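Local coordinates for protein 5'-tyrosyl-DNA phosphodiesterase (PDB 4FVA) that is a magnesium-binding member of the endonuclease/exonuclease/phosphatase family, built on the DNase I-like fold of two packed beta sheets, at residues 173-187 with 214-228. Numbering follows the deposited sequence.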
loop_
_atom_site.group_PDB
_atom_site.type_symbol
_atom_site.label_atom_id
_atom_site.label_comp_id
_atom_site.label_asym_id
_atom_site.label_seq_id
_atom_site.Cartn_x
_atom_site.Cartn_y
_atom_site.Cartn_z
ATOM N N VAL A 173 13.206 10.127 -4.793
ATOM C CA VAL A 173 12.226 9.955 -5.876
ATOM C C VAL A 173 12.808 10.367 -7.226
ATOM O O VAL A 173 13.252 11.505 -7.397
ATOM C CB VAL A 173 10.951 10.787 -5.632
ATOM C CG1 VAL A 173 10.093 10.837 -6.894
ATOM C CG2 VAL A 173 10.169 10.233 -4.453
ATOM N N SER A 174 12.796 9.437 -8.179
ATOM C CA SER A 174 13.411 9.647 -9.488
ATOM C C SER A 174 12.394 9.913 -10.594
ATOM O O SER A 174 11.556 10.811 -10.500
ATOM C CB SER A 174 14.257 8.433 -9.893
ATOM O OG SER A 174 13.438 7.342 -10.277
ATOM N N ARG A 175 12.501 9.114 -11.651
ATOM C CA ARG A 175 11.781 9.338 -12.896
ATOM C C ARG A 175 10.298 8.952 -12.859
ATOM O O ARG A 175 9.895 7.903 -13.371
ATOM C CB ARG A 175 12.516 8.590 -14.017
ATOM C CG ARG A 175 12.721 7.087 -13.747
ATOM C CD ARG A 175 13.776 6.507 -14.694
ATOM N NE ARG A 175 13.899 5.046 -14.663
ATOM C CZ ARG A 175 14.663 4.363 -13.810
ATOM N NH1 ARG A 175 15.384 5.002 -12.892
ATOM N NH2 ARG A 175 14.710 3.034 -13.878
ATOM N N VAL A 176 9.495 9.845 -12.281
ATOM C CA VAL A 176 8.043 9.715 -12.279
ATOM C C VAL A 176 7.489 10.208 -13.614
ATOM O O VAL A 176 7.759 11.339 -14.018
ATOM C CB VAL A 176 7.420 10.555 -11.149
ATOM C CG1 VAL A 176 5.892 10.562 -11.252
ATOM C CG2 VAL A 176 7.888 10.056 -9.788
ATOM N N PRO A 177 6.741 9.353 -14.325
ATOM C CA PRO A 177 6.240 9.793 -15.631
ATOM C C PRO A 177 5.232 10.933 -15.500
ATOM O O PRO A 177 4.501 11.012 -14.514
ATOM C CB PRO A 177 5.539 8.545 -16.176
ATOM C CG PRO A 177 6.132 7.405 -15.420
ATOM C CD PRO A 177 6.422 7.941 -14.056
ATOM N N ASP A 178 5.205 11.819 -16.486
ATOM C CA ASP A 178 4.179 12.849 -16.541
ATOM C C ASP A 178 2.850 12.109 -16.723
ATOM O O ASP A 178 2.797 11.119 -17.443
ATOM C CB ASP A 178 4.468 13.812 -17.693
ATOM C CG ASP A 178 5.737 14.631 -17.459
ATOM O OD1 ASP A 178 6.260 14.615 -16.320
ATOM O OD2 ASP A 178 6.231 15.264 -18.417
ATOM N N GLY A 179 1.788 12.553 -16.061
ATOM C CA GLY A 179 0.536 11.809 -16.099
ATOM C C GLY A 179 0.343 10.945 -14.857
ATOM O O GLY A 179 -0.789 10.584 -14.509
ATOM N N VAL A 180 1.453 10.596 -14.204
ATOM C CA VAL A 180 1.424 9.865 -12.937
ATOM C C VAL A 180 1.577 10.859 -11.788
ATOM O O VAL A 180 2.567 11.598 -11.733
ATOM C CB VAL A 180 2.562 8.816 -12.826
ATOM C CG1 VAL A 180 2.536 8.149 -11.449
ATOM C CG2 VAL A 180 2.457 7.768 -13.927
ATOM N N LYS A 181 0.628 10.849 -10.852
ATOM C CA LYS A 181 0.639 11.779 -9.739
ATOM C C LYS A 181 0.623 11.075 -8.407
ATOM O O LYS A 181 0.078 9.975 -8.272
ATOM C CB LYS A 181 -0.564 12.730 -9.788
ATOM C CG LYS A 181 -0.546 13.726 -10.939
ATOM C CD LYS A 181 -1.747 14.672 -10.853
ATOM C CE LYS A 181 -1.622 15.816 -11.852
ATOM N NZ LYS A 181 -1.410 15.312 -13.231
ATOM N N ASP A 182 1.192 11.755 -7.417
ATOM C CA ASP A 182 1.234 11.264 -6.056
ATOM C C ASP A 182 -0.079 11.647 -5.384
ATOM O O ASP A 182 -0.446 12.821 -5.330
ATOM C CB ASP A 182 2.433 11.893 -5.345
ATOM C CG ASP A 182 2.533 11.489 -3.896
ATOM O OD1 ASP A 182 1.474 11.367 -3.249
ATOM O OD2 ASP A 182 3.673 11.339 -3.395
ATOM N N ALA A 183 -0.801 10.649 -4.890
ATOM C CA ALA A 183 -2.138 10.870 -4.329
ATOM C C ALA A 183 -2.154 11.910 -3.211
ATOM O O ALA A 183 -3.035 12.768 -3.164
ATOM C CB ALA A 183 -2.743 9.544 -3.848
ATOM N N TRP A 184 -1.197 11.828 -2.296
ATOM C CA TRP A 184 -1.153 12.795 -1.212
ATOM C C TRP A 184 -0.943 14.222 -1.695
ATOM O O TRP A 184 -1.574 15.159 -1.188
ATOM C CB TRP A 184 -0.067 12.447 -0.204
ATOM C CG TRP A 184 0.107 13.522 0.826
ATOM C CD1 TRP A 184 -0.731 13.800 1.875
ATOM C CD2 TRP A 184 1.202 14.443 0.931
ATOM N NE1 TRP A 184 -0.230 14.849 2.613
ATOM C CE2 TRP A 184 0.958 15.256 2.061
ATOM C CE3 TRP A 184 2.364 14.657 0.183
ATOM C CZ2 TRP A 184 1.834 16.276 2.454
ATOM C CZ3 TRP A 184 3.233 15.675 0.574
ATOM C CH2 TRP A 184 2.963 16.465 1.703
ATOM N N GLU A 185 -0.024 14.383 -2.641
ATOM C CA GLU A 185 0.242 15.687 -3.235
ATOM C C GLU A 185 -0.968 16.220 -3.979
ATOM O O GLU A 185 -1.359 17.365 -3.785
ATOM C CB GLU A 185 1.432 15.613 -4.190
ATOM C CG GLU A 185 2.781 15.422 -3.527
ATOM C CD GLU A 185 3.873 15.274 -4.562
ATOM O OE1 GLU A 185 5.045 15.068 -4.188
ATOM O OE2 GLU A 185 3.545 15.370 -5.764
ATOM N N ALA A 186 -1.562 15.383 -4.824
ATOM C CA ALA A 186 -2.722 15.782 -5.619
ATOM C C ALA A 186 -3.936 16.112 -4.757
ATOM O O ALA A 186 -4.846 16.822 -5.191
ATOM C CB ALA A 186 -3.065 14.698 -6.639
ATOM N N ALA A 187 -3.972 15.569 -3.545
ATOM C CA ALA A 187 -5.070 15.860 -2.640
ATOM C C ALA A 187 -4.850 17.183 -1.913
ATOM O O ALA A 187 -5.751 17.662 -1.226
ATOM C CB ALA A 187 -5.256 14.725 -1.634
ATOM N N ARG A 214 7.391 10.046 5.214
ATOM C CA ARG A 214 6.277 9.704 4.358
ATOM C C ARG A 214 6.673 8.499 3.530
ATOM O O ARG A 214 6.848 8.596 2.312
ATOM C CB ARG A 214 5.892 10.887 3.474
ATOM C CG ARG A 214 4.615 10.658 2.691
ATOM C CD ARG A 214 4.012 11.974 2.208
ATOM N NE ARG A 214 4.718 12.537 1.057
ATOM C CZ ARG A 214 4.441 12.230 -0.208
ATOM N NH1 ARG A 214 3.487 11.340 -0.487
ATOM N NH2 ARG A 214 5.120 12.801 -1.196
ATOM N N PHE A 215 6.789 7.366 4.213
ATOM C CA PHE A 215 7.259 6.118 3.632
ATOM C C PHE A 215 6.200 5.494 2.734
ATOM O O PHE A 215 6.512 4.845 1.745
ATOM C CB PHE A 215 7.610 5.126 4.749
ATOM C CG PHE A 215 8.951 5.372 5.416
ATOM C CD1 PHE A 215 9.965 6.054 4.760
ATOM C CD2 PHE A 215 9.196 4.886 6.707
ATOM C CE1 PHE A 215 11.201 6.257 5.379
ATOM C CE2 PHE A 215 10.429 5.084 7.335
ATOM C CZ PHE A 215 11.429 5.771 6.668
ATOM N N ASP A 216 4.941 5.669 3.112
ATOM C CA ASP A 216 3.850 5.010 2.427
ATOM C C ASP A 216 3.198 5.960 1.433
ATOM O O ASP A 216 2.769 7.052 1.799
ATOM C CB ASP A 216 2.856 4.502 3.468
ATOM C CG ASP A 216 3.533 3.653 4.530
ATOM O OD1 ASP A 216 3.747 2.462 4.251
ATOM O OD2 ASP A 216 3.883 4.171 5.622
ATOM N N ARG A 217 3.139 5.553 0.171
ATOM C CA ARG A 217 2.634 6.445 -0.869
ATOM C C ARG A 217 1.811 5.697 -1.900
ATOM O O ARG A 217 1.960 4.485 -2.077
ATOM C CB ARG A 217 3.787 7.166 -1.578
ATOM C CG ARG A 217 4.741 7.905 -0.633
ATOM C CD ARG A 217 5.765 8.734 -1.397
ATOM N NE ARG A 217 6.789 9.288 -0.499
ATOM C CZ ARG A 217 7.693 10.197 -0.858
ATOM N NH1 ARG A 217 7.711 10.671 -2.100
ATOM N NH2 ARG A 217 8.578 10.637 0.024
ATOM N N LEU A 218 0.949 6.439 -2.584
ATOM C CA LEU A 218 0.150 5.900 -3.670
ATOM C C LEU A 218 0.255 6.833 -4.864
ATOM O O LEU A 218 0.008 8.034 -4.742
ATOM C CB LEU A 218 -1.315 5.780 -3.240
ATOM C CG LEU A 218 -1.646 4.454 -2.557
ATOM C CD1 LEU A 218 -3.042 4.489 -1.919
ATOM C CD2 LEU A 218 -1.515 3.300 -3.572
ATOM N N TYR A 219 0.632 6.272 -6.006
ATOM C CA TYR A 219 0.680 7.013 -7.254
ATOM C C TYR A 219 -0.418 6.478 -8.142
ATOM O O TYR A 219 -0.792 5.301 -8.024
ATOM C CB TYR A 219 2.036 6.827 -7.942
ATOM C CG TYR A 219 3.200 7.355 -7.150
ATOM C CD1 TYR A 219 3.869 6.556 -6.241
ATOM C CD2 TYR A 219 3.626 8.668 -7.307
ATOM C CE1 TYR A 219 4.935 7.047 -5.503
ATOM C CE2 TYR A 219 4.688 9.167 -6.582
ATOM C CZ TYR A 219 5.338 8.349 -5.682
ATOM O OH TYR A 219 6.400 8.836 -4.959
ATOM N N TRP A 220 -0.947 7.321 -9.028
ATOM C CA TRP A 220 -1.898 6.811 -10.012
ATOM C C TRP A 220 -1.846 7.522 -11.358
ATOM O O TRP A 220 -1.357 8.650 -11.480
ATOM C CB TRP A 220 -3.326 6.813 -9.455
ATOM C CG TRP A 220 -4.161 7.997 -9.846
ATOM C CD1 TRP A 220 -5.188 8.011 -10.750
ATOM C CD2 TRP A 220 -4.066 9.334 -9.326
ATOM N NE1 TRP A 220 -5.732 9.274 -10.827
ATOM C CE2 TRP A 220 -5.064 10.103 -9.964
ATOM C CE3 TRP A 220 -3.236 9.952 -8.386
ATOM C CZ2 TRP A 220 -5.251 11.469 -9.692
ATOM C CZ3 TRP A 220 -3.428 11.304 -8.112
ATOM C CH2 TRP A 220 -4.424 12.046 -8.763
ATOM N N SER A 221 -2.363 6.839 -12.366
ATOM C CA SER A 221 -2.592 7.440 -13.659
ATOM C C SER A 221 -3.948 6.964 -14.094
ATOM O O SER A 221 -4.371 5.873 -13.695
ATOM C CB SER A 221 -1.534 6.986 -14.657
ATOM O OG SER A 221 -1.900 7.356 -15.967
ATOM N N GLY A 222 -4.635 7.766 -14.904
ATOM C CA GLY A 222 -5.922 7.352 -15.427
ATOM C C GLY A 222 -6.966 8.441 -15.504
ATOM O O GLY A 222 -6.697 9.601 -15.178
ATOM N N PRO A 223 -8.176 8.057 -15.935
ATOM C CA PRO A 223 -9.286 8.966 -16.253
ATOM C C PRO A 223 -9.930 9.574 -15.013
ATOM O O PRO A 223 -10.875 10.353 -15.141
ATOM C CB PRO A 223 -10.287 8.056 -16.972
ATOM C CG PRO A 223 -10.002 6.687 -16.408
ATOM C CD PRO A 223 -8.519 6.647 -16.189
ATOM N N LEU A 224 -9.405 9.265 -13.834
ATOM C CA LEU A 224 -9.903 9.898 -12.616
ATOM C C LEU A 224 -8.909 10.968 -12.197
ATOM O O LEU A 224 -7.728 10.681 -11.970
ATOM C CB LEU A 224 -10.096 8.857 -11.506
ATOM C CG LEU A 224 -11.090 7.738 -11.831
ATOM C CD1 LEU A 224 -11.166 6.701 -10.711
ATOM C CD2 LEU A 224 -12.472 8.341 -12.072
ATOM N N ASP A 225 -9.384 12.207 -12.104
ATOM C CA ASP A 225 -8.482 13.335 -11.906
ATOM C C ASP A 225 -8.492 13.932 -10.507
ATOM O O ASP A 225 -7.586 14.689 -10.145
ATOM C CB ASP A 225 -8.787 14.421 -12.937
ATOM C CG ASP A 225 -10.227 14.376 -13.409
ATOM O OD1 ASP A 225 -11.117 14.851 -12.673
ATOM O OD2 ASP A 225 -10.474 13.851 -14.517
ATOM N N LYS A 226 -9.480 13.562 -9.703
ATOM C CA LYS A 226 -9.553 14.079 -8.342
ATOM C C LYS A 226 -9.306 12.977 -7.311
ATOM O O LYS A 226 -9.582 11.793 -7.562
ATOM C CB LYS A 226 -10.891 14.771 -8.091
ATOM C CG LYS A 226 -11.069 16.058 -8.889
ATOM C CD LYS A 226 -12.425 16.682 -8.606
ATOM C CE LYS A 226 -13.536 15.969 -9.346
ATOM N NZ LYS A 226 -14.576 16.915 -9.837
ATOM N N VAL A 227 -8.783 13.371 -6.154
ATOM C CA VAL A 227 -8.442 12.409 -5.117
ATOM C C VAL A 227 -8.624 13.015 -3.730
ATOM O O VAL A 227 -8.267 14.169 -3.491
ATOM C CB VAL A 227 -6.995 11.860 -5.305
ATOM C CG1 VAL A 227 -5.998 12.994 -5.351
ATOM C CG2 VAL A 227 -6.626 10.867 -4.197
ATOM N N LYS A 228 -9.205 12.235 -2.822
ATOM C CA LYS A 228 -9.211 12.588 -1.411
ATOM C C LYS A 228 -8.273 11.626 -0.656
ATOM O O LYS A 228 -8.177 10.453 -1.011
ATOM C CB LYS A 228 -10.640 12.509 -0.870
ATOM C CG LYS A 228 -11.475 13.736 -1.242
ATOM C CD LYS A 228 -12.961 13.530 -1.010
ATOM C CE LYS A 228 -13.667 14.867 -0.792
ATOM N NZ LYS A 228 -15.151 14.722 -0.813
HETATM O O HOH W 1 -2.875 11.083 -12.543
HETATM O O HOH W 2 -3.496 10.422 -15.265
HETATM O O HOH W 3 0.743 9.111 -1.465
HETATM O O HOH W 4 -8.146 16.455 -6.130
#
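Asp-182 meets Arg-214 in a salt bridge in which both terminal guanidinium nitrogens close on a single carboxylate oxygen, OD2. Arg-214 NH1 lies 2.9 Å from Asp-182 OD2, on the syn lone pair of that oxygen; NH2 reaches the same atom from above the carboxylate plane, and the two flat groups are turned 47° apart. Trp-184 CE3 lies over the centre of one face of the guanidinium, 3.2 Å from Arg-214 CZ, the two planes inclined by 34°, while Arg-214 CD makes a CH-pi contact over the six-membered ring. Over the opposite guanidinium face sits NE of Arg-217, which is itself hydrogen-bonded to the carbonyl oxygen of Arg-214. A bend at chi3 (76°) turns the guanidinium of Arg-214 so that one face meets Trp-184 CE3. Glu-185 adds a long salt bridge, Glu-185 OE1 to Arg-214 NH2 at 3.8 Å.

OD1 of Asp-182 receives a weak bond from Arg-214 NH1 but also caps the helix 183-186 through weak bonds from the Trp-184 and Glu-185 amides, and accepts a hydrogen bond from a water that in turn accepts from Leu-218 N. The backbone alongside is a short antiparallel bridge. Lys-181 and Trp-220 form its hydrogen-bonded pair, Asp-182 and Tyr-219 the non-hydrogen-bonded one, and Ala-183 N donates a hydrogen bond to Leu-218 O at 2.7 Å as the helix begins. On the face of Lys-181 and Trp-220, the indole meets Ala-186 at its edge, Trp-220 CH2 to Ala-186 CB 3.7 Å, and its NE1 is hydrogen-bonded to Leu-224 O. Val-227 packs against Ala-183 and Ala-186, tying the helix to the edge strand 226-232 of the other sheet.

Outward, Trp-184 NE1 is hydrogen-bonded to Asp-190 O, and helix 134-154 touches Tyr-219 and Val-180. Asp-182 thus joins strand pairing, helix capping and charge pairing, and the adjacent arginines probably favour its ionised form.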